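Local coordinates for Lin2634 protein (Listeria innocua, PDB 3MZO) that hydrolyses phosphate esters as a metal-binding HD-domain phosphohydrolase of the YfbR-like family, probably acting on deoxynucleoside 5'-monophosphates, at the interface of chains A and B. Numbering follows the deposited sequence. Chains: chain A/B, Lin2634 protein.

Contact 1: the interface of chains A and B. Residues chain A 7, 11, 14, 35, 66, 70; chain B 36-37, 40-41, 43.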
ATOM      1  N   TYR A   7     -23.369   2.763  11.291  1.00 23.53           N
ATOM      2  CA  TYR A   7     -22.658   1.613  11.836  1.00 23.32           C
ATOM      3  C   TYR A   7     -22.082   0.755  10.701  1.00 22.94           C
ATOM      4  O   TYR A   7     -20.908   0.361  10.751  1.00 20.32           O
ATOM      5  CB  TYR A   7     -23.573   0.800  12.721  1.00 22.65           C
ATOM      6  CG  TYR A   7     -23.022  -0.549  13.055  1.00 21.81           C
ATOM      7  CD1 TYR A   7     -21.947  -0.689  13.922  1.00 24.12           C
ATOM      8  CD2 TYR A   7     -23.582  -1.688  12.526  1.00 18.20           C
ATOM      9  CE1 TYR A   7     -21.424  -1.940  14.232  1.00 20.63           C
ATOM     10  CE2 TYR A   7     -23.036  -2.944  12.783  1.00 22.50           C
ATOM     11  CZ  TYR A   7     -21.955  -3.066  13.644  1.00 25.25           C
ATOM     12  OH  TYR A   7     -21.466  -4.323  13.935  1.00 20.73           O
ATOM     13  N   LEU A  11     -17.776  -0.153   9.642  1.00 21.92           N
ATOM     14  CA  LEU A  11     -17.089  -1.418   9.494  1.00 21.47           C
ATOM     15  C   LEU A  11     -15.862  -1.325   8.591  1.00 21.91           C
ATOM     16  O   LEU A  11     -14.824  -1.933   8.880  1.00 22.28           O
ATOM     17  CB  LEU A  11     -18.049  -2.526   9.013  1.00 19.64           C
ATOM     18  CG  LEU A  11     -19.198  -2.840  10.001  1.00 19.74           C
ATOM     19  CD1 LEU A  11     -20.242  -3.792   9.312  1.00 18.19           C
ATOM     20  CD2 LEU A  11     -18.769  -3.405  11.358  1.00 17.73           C
ATOM     21  N   LEU A  14     -12.469   0.097  10.018  1.00 22.12           N
ATOM     22  CA  LEU A  14     -11.608  -0.831  10.712  1.00 20.76           C
ATOM     23  C   LEU A  14     -10.596  -1.471   9.801  1.00 21.46           C
ATOM     24  O   LEU A  14      -9.674  -2.104  10.296  1.00 20.58           O
ATOM     25  CB  LEU A  14     -12.407  -1.908  11.472  1.00 21.87           C
ATOM     26  CG  LEU A  14     -12.999  -1.354  12.765  1.00 28.26           C
ATOM     27  CD1 LEU A  14     -14.144  -2.163  13.201  1.00 34.88           C
ATOM     28  CD2 LEU A  14     -11.945  -1.237  13.874  1.00 23.05           C
ATOM     29  N   SER A  35      -9.885  -9.360  13.439  1.00 14.42           N
ATOM     30  CA  SER A  35     -11.182  -9.799  13.914  1.00 16.55           C
ATOM     31  C   SER A  35     -11.678 -11.028  13.154  1.00 17.30           C
ATOM     32  O   SER A  35     -12.153 -11.959  13.776  1.00 17.23           O
ATOM     33  CB  SER A  35     -12.213  -8.701  13.883  1.00 16.56           C
ATOM     34  OG  SER A  35     -11.753  -7.596  14.671  1.00 18.28           O
ATOM     35  N   LEU A  66     -16.027 -11.842  17.276  1.00 20.27           N
ATOM     36  CA  LEU A  66     -16.208 -10.894  16.181  1.00 17.94           C
ATOM     37  C   LEU A  66     -16.101  -9.426  16.582  1.00 18.20           C
ATOM     38  O   LEU A  66     -15.563  -8.592  15.846  1.00 20.45           O
ATOM     39  CB  LEU A  66     -17.561 -11.149  15.514  1.00 17.15           C
ATOM     40  CG  LEU A  66     -17.846 -10.344  14.255  1.00 20.45           C
ATOM     41  CD1 LEU A  66     -16.988 -10.910  13.129  1.00 19.75           C
ATOM     42  CD2 LEU A  66     -19.301 -10.388  13.893  1.00 18.21           C
ATOM     43  N   TYR A  70     -13.775  -3.893  17.951  1.00 22.41           N
ATOM     44  CA  TYR A  70     -14.523  -2.865  17.276  1.00 23.40           C
ATOM     45  C   TYR A  70     -14.200  -1.453  17.865  1.00 25.35           C
ATOM     46  O   TYR A  70     -14.067  -0.483  17.122  1.00 23.85           O
ATOM     47  CB  TYR A  70     -16.042  -3.166  17.362  1.00 24.31           C
ATOM     48  CG  TYR A  70     -16.858  -2.087  16.695  1.00 21.57           C
ATOM     49  CD1 TYR A  70     -16.948  -2.011  15.296  1.00 24.84           C
ATOM     50  CD2 TYR A  70     -17.488  -1.106  17.432  1.00 23.23           C
ATOM     51  CE1 TYR A  70     -17.677  -1.007  14.673  1.00 20.70           C
ATOM     52  CE2 TYR A  70     -18.221  -0.075  16.800  1.00 26.49           C
ATOM     53  CZ  TYR A  70     -18.309  -0.039  15.426  1.00 24.27           C
ATOM     54  OH  TYR A  70     -18.982   0.995  14.803  1.00 23.46           O
TER
ATOM     55  N   TYR B  36     -15.291 -10.252   7.507  1.00 17.01           N
ATOM     56  CA  TYR B  36     -15.576  -9.592   8.786  1.00 15.38           C
ATOM     57  C   TYR B  36     -16.854  -8.756   8.657  1.00 15.79           C
ATOM     58  O   TYR B  36     -17.740  -8.795   9.513  1.00 17.86           O
ATOM     59  CB  TYR B  36     -14.385  -8.713   9.205  1.00 16.71           C
ATOM     60  CG  TYR B  36     -14.757  -7.705  10.290  1.00 14.04           C
ATOM     61  CD1 TYR B  36     -14.972  -8.111  11.604  1.00 21.99           C
ATOM     62  CD2 TYR B  36     -14.963  -6.374   9.959  1.00 19.33           C
ATOM     63  CE1 TYR B  36     -15.380  -7.183  12.584  1.00 17.77           C
ATOM     64  CE2 TYR B  36     -15.321  -5.464  10.901  1.00 19.15           C
ATOM     65  CZ  TYR B  36     -15.538  -5.857  12.209  1.00 25.56           C
ATOM     66  OH  TYR B  36     -15.934  -4.876  13.095  1.00 27.11           O
ATOM     67  N   LYS B  37     -16.938  -7.987   7.577  1.00 15.34           N
ATOM     68  CA  LYS B  37     -18.074  -7.082   7.405  1.00 17.29           C
ATOM     69  C   LYS B  37     -19.377  -7.850   7.153  1.00 15.55           C
ATOM     70  O   LYS B  37     -20.391  -7.541   7.742  1.00 13.23           O
ATOM     71  CB  LYS B  37     -17.797  -6.071   6.295  1.00 17.08           C
ATOM     72  CG  LYS B  37     -16.664  -5.074   6.644  1.00 18.95           C
ATOM     73  CD  LYS B  37     -16.438  -4.021   5.532  1.00 18.35           C
ATOM     74  CE  LYS B  37     -15.924  -4.663   4.252  1.00 21.59           C
ATOM     75  NZ  LYS B  37     -15.610  -3.598   3.230  1.00 14.36           N
ATOM     76  N   SER B  40     -20.596  -9.202  10.448  1.00 16.49           N
ATOM     77  CA  SER B  40     -21.134  -8.136  11.293  1.00 17.30           C
ATOM     78  C   SER B  40     -22.541  -7.695  10.833  1.00 17.74           C
ATOM     79  O   SER B  40     -23.412  -7.431  11.664  1.00 18.47           O
ATOM     80  CB  SER B  40     -20.150  -6.940  11.334  1.00 16.59           C
ATOM     81  OG  SER B  40     -18.874  -7.346  11.896  1.00 18.19           O
ATOM     82  N   ILE B  41     -22.732  -7.629   9.523  1.00 18.17           N
ATOM     83  CA  ILE B  41     -24.024  -7.258   8.890  1.00 17.23           C
ATOM     84  C   ILE B  41     -25.029  -8.410   9.222  1.00 19.22           C
ATOM     85  O   ILE B  41     -26.118  -8.164   9.696  1.00 19.57           O
ATOM     86  CB  ILE B  41     -23.860  -7.056   7.343  1.00 18.07           C
ATOM     87  CG1 ILE B  41     -23.086  -5.766   7.027  1.00 19.17           C
ATOM     88  CG2 ILE B  41     -25.260  -7.039   6.593  1.00 16.34           C
ATOM     89  CD1 ILE B  41     -22.470  -5.672   5.598  1.00 14.46           C
ATOM     90  N   GLN B  43     -24.914 -10.536  11.712  1.00 18.93           N
ATOM     91  CA  GLN B  43     -25.144 -10.430  13.131  1.00 21.96           C
ATOM     92  C   GLN B  43     -26.260  -9.415  13.431  1.00 22.13           C
ATOM     93  O   GLN B  43     -27.162  -9.662  14.263  1.00 22.91           O
ATOM     94  CB  GLN B  43     -23.837 -10.009  13.816  1.00 22.01           C
ATOM     95  CG  GLN B  43     -23.929  -9.587  15.272  1.00 22.20           C
ATOM     96  CD  GLN B  43     -22.538  -9.352  15.843  1.00 22.47           C
ATOM     97  OE1 GLN B  43     -21.939 -10.259  16.420  1.00 22.55           O
ATOM     98  NE2 GLN B  43     -21.997  -8.151  15.631  1.00 19.43           N
TER
HETATM   99  O   HOH W   1     -23.341  -6.059  13.907  1.00 20.26           O
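The phenol ring of B:Tyr36 lies between several segments of chain A. In its plane, at the edge, sits the backbone carbonyl of A:Leu66, with O 3.6 Å from CE1. One face carries the hydroxyl of its own chain's B:Ser40, OG lying 3.5 Å above the plane and toward the rim. A:Leu11 CD2 and A:Leu66 CD1 approach from that same side, while A:Ser35 CB comes from the other side over the CD1-CE1 rim, 3.6 Å from CD1. CG of B:Tyr36 is anti to the backbone N (chi1 163°), which swings the ring off helix 31-51 toward chain A. Its hydroxyl tip meets methyl groups: OH is 3.3 Å from A:Leu14 CD1, whose side chain crosses the phenol at about a right angle, and A:Leu11 CD2 also touches it, crossing obliquely. The A:Leu11 methyls also cap B:Ser40 CB, and its CB rests on the aliphatic part of B:Lys37. B:Ser40 OG donates back to B:Tyr36 O at 3.0 Å, from above the carbonyl plane, so its polar tip is satisfied within the helix beside A:Leu66. That leucine meets the amide of extended B:Gln43 tip to tip through CD2. Polar linkage between the chains runs through water 1, which binds A:Tyr7 OH (2.6 Å), B:Ser40 O (2.6 Å) and, almost straight, B:Gln43 NE2 (3.0 Å). A:Ser35 follows metal ligand A:His34 in sequence, and A:Leu66 and A:Tyr70 flank the A:His68-A:Asp69 pair of the HD motif. This mostly apolar patch thus packs one subunit against the framework of its neighbour's metal site and may help to steady it, if the pair persists in solution.

Contact 2: the interface of chains A and B. Residues chain A 4, 8, 110, 112-113, 116-117; chain B 44, 47-48, 51, 181.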
ATOM      1  N   ILE A   4     -28.269   2.731  11.789  1.00 21.62           N
ATOM      2  CA  ILE A   4     -27.516   1.549  11.461  1.00 21.21           C
ATOM      3  C   ILE A   4     -26.670   1.758  10.196  1.00 21.59           C
ATOM      4  O   ILE A   4     -25.590   1.180  10.071  1.00 21.31           O
ATOM      5  CB  ILE A   4     -28.424   0.301  11.327  1.00 20.19           C
ATOM      6  CG1 ILE A   4     -29.181   0.047  12.651  1.00 23.76           C
ATOM      7  CG2 ILE A   4     -27.607  -0.965  11.001  1.00 18.67           C
ATOM      8  CD1 ILE A   4     -28.264  -0.334  13.811  1.00 20.32           C
ATOM      9  N   PHE A   8     -22.906   0.457   9.695  1.00 21.43           N
ATOM     10  CA  PHE A   8     -22.435  -0.288   8.543  1.00 21.35           C
ATOM     11  C   PHE A   8     -21.233   0.406   7.839  1.00 21.87           C
ATOM     12  O   PHE A   8     -20.266  -0.273   7.460  1.00 21.86           O
ATOM     13  CB  PHE A   8     -23.540  -0.535   7.541  1.00 22.30           C
ATOM     14  CG  PHE A   8     -24.547  -1.613   7.941  1.00 21.23           C
ATOM     15  CD1 PHE A   8     -24.371  -2.430   9.072  1.00 18.37           C
ATOM     16  CD2 PHE A   8     -25.649  -1.834   7.134  1.00 23.58           C
ATOM     17  CE1 PHE A   8     -25.297  -3.446   9.366  1.00 22.73           C
ATOM     18  CE2 PHE A   8     -26.555  -2.850   7.414  1.00 20.42           C
ATOM     19  CZ  PHE A   8     -26.393  -3.625   8.555  1.00 17.21           C
ATOM     20  N   PRO A 110     -29.526   3.632  16.898  1.00 30.88           N
ATOM     21  CA  PRO A 110     -30.910   3.909  17.279  1.00 32.32           C
ATOM     22  C   PRO A 110     -31.267   3.273  18.648  1.00 31.49           C
ATOM     23  O   PRO A 110     -30.768   2.185  18.958  1.00 28.60           O
ATOM     24  CB  PRO A 110     -31.701   3.238  16.149  1.00 31.45           C
ATOM     25  CG  PRO A 110     -30.791   3.325  14.994  1.00 31.17           C
ATOM     26  CD  PRO A 110     -29.477   2.967  15.581  1.00 33.63           C
ATOM     27  N   THR A 112     -33.766   1.546  19.709  1.00 29.29           N
ATOM     28  CA  THR A 112     -34.184   0.147  19.602  1.00 31.32           C
ATOM     29  C   THR A 112     -33.022  -0.836  19.656  1.00 29.34           C
ATOM     30  O   THR A 112     -33.173  -1.907  20.233  1.00 29.85           O
ATOM     31  CB  THR A 112     -34.995  -0.137  18.318  1.00 30.31           C
ATOM     32  OG1 THR A 112     -36.130   0.707  18.314  1.00 41.65           O
ATOM     33  CG2 THR A 112     -35.470  -1.580  18.262  1.00 35.05           C
ATOM     34  N   PHE A 113     -31.864  -0.483  19.083  1.00 26.26           N
ATOM     35  CA  PHE A 113     -30.737  -1.438  19.016  1.00 26.79           C
ATOM     36  C   PHE A 113     -29.598  -1.154  19.988  1.00 28.81           C
ATOM     37  O   PHE A 113     -28.610  -1.870  20.006  1.00 28.12           O
ATOM     38  CB  PHE A 113     -30.200  -1.507  17.568  1.00 28.21           C
ATOM     39  CG  PHE A 113     -31.226  -2.060  16.602  1.00 26.23           C
ATOM     40  CD1 PHE A 113     -31.578  -3.414  16.648  1.00 33.65           C
ATOM     41  CD2 PHE A 113     -31.897  -1.223  15.728  1.00 29.17           C
ATOM     42  CE1 PHE A 113     -32.553  -3.921  15.807  1.00 35.08           C
ATOM     43  CE2 PHE A 113     -32.857  -1.730  14.863  1.00 27.49           C
ATOM     44  CZ  PHE A 113     -33.194  -3.079  14.911  1.00 26.36           C
ATOM     45  N   ILE A 116     -28.733  -4.256  22.329  1.00 28.00           N
ATOM     46  CA  ILE A 116     -27.941  -5.324  21.688  1.00 29.04           C
ATOM     47  C   ILE A 116     -26.489  -4.889  21.426  1.00 26.05           C
ATOM     48  O   ILE A 116     -25.578  -5.662  21.708  1.00 24.34           O
ATOM     49  CB  ILE A 116     -28.628  -5.982  20.430  1.00 33.23           C
ATOM     50  CG1 ILE A 116     -27.831  -7.227  19.996  1.00 37.47           C
ATOM     51  CG2 ILE A 116     -28.782  -4.989  19.300  1.00 28.12           C
ATOM     52  CD1 ILE A 116     -27.583  -8.320  21.140  1.00 41.94           C
ATOM     53  N   TYR A 117     -26.261  -3.647  20.973  1.00 27.02           N
ATOM     54  CA  TYR A 117     -24.885  -3.117  20.831  1.00 26.12           C
ATOM     55  C   TYR A 117     -24.114  -2.904  22.124  1.00 26.28           C
ATOM     56  O   TYR A 117     -22.884  -3.062  22.149  1.00 24.36           O
ATOM     57  CB  TYR A 117     -24.839  -1.849  19.929  1.00 29.67           C
ATOM     58  CG  TYR A 117     -24.989  -2.342  18.528  1.00 25.75           C
ATOM     59  CD1 TYR A 117     -26.251  -2.455  17.937  1.00 27.58           C
ATOM     60  CD2 TYR A 117     -23.892  -2.888  17.860  1.00 33.69           C
ATOM     61  CE1 TYR A 117     -26.399  -3.053  16.647  1.00 31.99           C
ATOM     62  CE2 TYR A 117     -24.027  -3.472  16.587  1.00 32.47           C
ATOM     63  CZ  TYR A 117     -25.280  -3.549  15.993  1.00 34.78           C
ATOM     64  OH  TYR A 117     -25.382  -4.140  14.751  1.00 36.41           O
TER
ATOM     65  N   PHE B  44     -26.221  -8.279  12.756  1.00 20.09           N
ATOM     66  CA  PHE B  44     -27.287  -7.297  12.908  1.00 20.32           C
ATOM     67  C   PHE B  44     -28.650  -7.851  12.431  1.00 22.66           C
ATOM     68  O   PHE B  44     -29.649  -7.760  13.127  1.00 21.74           O
ATOM     69  CB  PHE B  44     -26.991  -6.000  12.181  1.00 21.61           C
ATOM     70  CG  PHE B  44     -28.172  -5.060  12.139  1.00 19.44           C
ATOM     71  CD1 PHE B  44     -28.541  -4.355  13.266  1.00 21.16           C
ATOM     72  CD2 PHE B  44     -28.946  -4.934  10.999  1.00 22.04           C
ATOM     73  CE1 PHE B  44     -29.639  -3.544  13.259  1.00 21.98           C
ATOM     74  CE2 PHE B  44     -30.062  -4.104  10.996  1.00 22.55           C
ATOM     75  CZ  PHE B  44     -30.398  -3.403  12.142  1.00 24.90           C
ATOM     76  N   ALA B  47     -30.408 -10.129  14.772  1.00 25.17           N
ATOM     77  CA  ALA B  47     -31.097  -9.419  15.868  1.00 28.00           C
ATOM     78  C   ALA B  47     -32.456  -8.897  15.438  1.00 27.61           C
ATOM     79  O   ALA B  47     -33.417  -8.948  16.224  1.00 28.97           O
ATOM     80  CB  ALA B  47     -30.241  -8.254  16.399  1.00 24.12           C
ATOM     81  N   VAL B  48     -32.520  -8.362  14.218  1.00 25.80           N
ATOM     82  CA  VAL B  48     -33.773  -7.871  13.627  1.00 24.93           C
ATOM     83  C   VAL B  48     -34.801  -9.039  13.538  1.00 28.43           C
ATOM     84  O   VAL B  48     -35.983  -8.887  13.882  1.00 30.53           O
ATOM     85  CB  VAL B  48     -33.537  -7.269  12.212  1.00 24.93           C
ATOM     86  CG1 VAL B  48     -34.872  -6.928  11.508  1.00 25.23           C
ATOM     87  CG2 VAL B  48     -32.646  -6.022  12.282  1.00 24.32           C
ATOM     88  N   ASP B  51     -36.085  -9.950  17.016  1.00 33.28           N
ATOM     89  CA  ASP B  51     -37.017  -8.904  17.434  1.00 35.38           C
ATOM     90  C   ASP B  51     -38.390  -9.144  16.749  1.00 36.01           C
ATOM     91  O   ASP B  51     -39.440  -8.859  17.343  1.00 38.02           O
ATOM     92  CB  ASP B  51     -36.516  -7.467  17.087  1.00 34.94           C
ATOM     93  CG  ASP B  51     -35.478  -6.853  18.133  1.00 43.85           C
ATOM     94  OD1 ASP B  51     -35.256  -7.412  19.228  1.00 43.55           O
ATOM     95  OD2 ASP B  51     -34.876  -5.761  17.860  1.00 43.63           O
ATOM     96  N   TYR B 181     -36.650  -3.746   7.264  1.00 26.39           N
ATOM     97  CA  TYR B 181     -35.915  -2.766   8.040  1.00 26.12           C
ATOM     98  C   TYR B 181     -34.882  -2.007   7.181  1.00 24.09           C
ATOM     99  O   TYR B 181     -34.767  -0.783   7.253  1.00 23.42           O
ATOM    100  CB  TYR B 181     -35.220  -3.440   9.242  1.00 26.25           C
ATOM    101  CG  TYR B 181     -34.614  -2.416  10.093  1.00 25.06           C
ATOM    102  CD1 TYR B 181     -35.381  -1.724  11.014  1.00 29.22           C
ATOM    103  CD2 TYR B 181     -33.299  -2.038   9.907  1.00 24.85           C
ATOM    104  CE1 TYR B 181     -34.831  -0.699  11.763  1.00 29.87           C
ATOM    105  CE2 TYR B 181     -32.739  -1.031  10.666  1.00 21.47           C
ATOM    106  CZ  TYR B 181     -33.515  -0.364  11.580  1.00 28.30           C
ATOM    107  OH  TYR B 181     -32.978   0.647  12.307  1.00 26.30           O
TER
HETATM  108  O   HOH W   2     -31.294   2.654  11.232  1.00 24.32           O
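B:Tyr181 OH binds water 2 at 2.8 Å, and the same water takes the backbone N-H of A:Ile4 at 3.1 Å, a bridge between the phenol and the first turn of helix 4-13. Besides its water, the hydroxyl oxygen rests against A:Phe113 CE2, and the rest of the patch is packing of rings and methyls. A:Phe113 lies at its middle. B:Phe44 points its CE1 corner at the centre of one face, 3.7 Å above the plane, and the two rings are 63° apart, edge-to-face. The opposite face is covered by the methyl CG2 of the neighbouring A:Thr112. Toward B:Tyr181 the roles change: A:Phe113 offers its CE2-CZ edge to the phenol face, with centroids 5.4 Å apart and planes at 80°. These two steep ring pairs hold the A:Phe113 ring from different directions and should restrict its turning. B:Val48 CG2 adds a contact at CZ. One carboxylate oxygen of B:Asp51, OD2, lies 3.6 Å from CE1, where the slightly positive ring hydrogen may suit its charge.

B:Phe44 is itself wedged into chain A. With CG anti to the backbone N (chi1 171°), its ring stands out from the helix, and A:Ile4 CG2 sits over the centre of one face, 3.8 Å from the ring centroid, in a CH-pi contact. A:Ile4 CD1 reaches CE1 at 3.5 Å. A:Phe8 CZ packs against CD2, and the A:Tyr117 hydroxyl comes in at about a right angle, on the same side as A:Ile4, against CD1 and CB at the root of the ring. Chain B supplies the later turns of helix 31-51 together with helix 177-191. Chain A frames them with helix 4-13, the 3-10 turn 111-113 and the start of helix 114-121.

Contact 1 and contact 2 are neighbouring patches of one two-fold interface, their C-alpha centres about 13 Å apart. Both use helix 4-13 of chain A and helix 31-51 of chain B, the earlier turns of the latter in contact 1 and the later ones in contact 2. Contact 1 adds chain A segments around the HD motif; contact 2 adds segments 110-117 of chain A and helix 177-191 of chain B. Exchange of the chains repeats both patches, so helix 31-51 of each subunit is engaged. The shared helices would fit a two-fold dimer within the six-copy deposited assembly, though the structure alone does not show it.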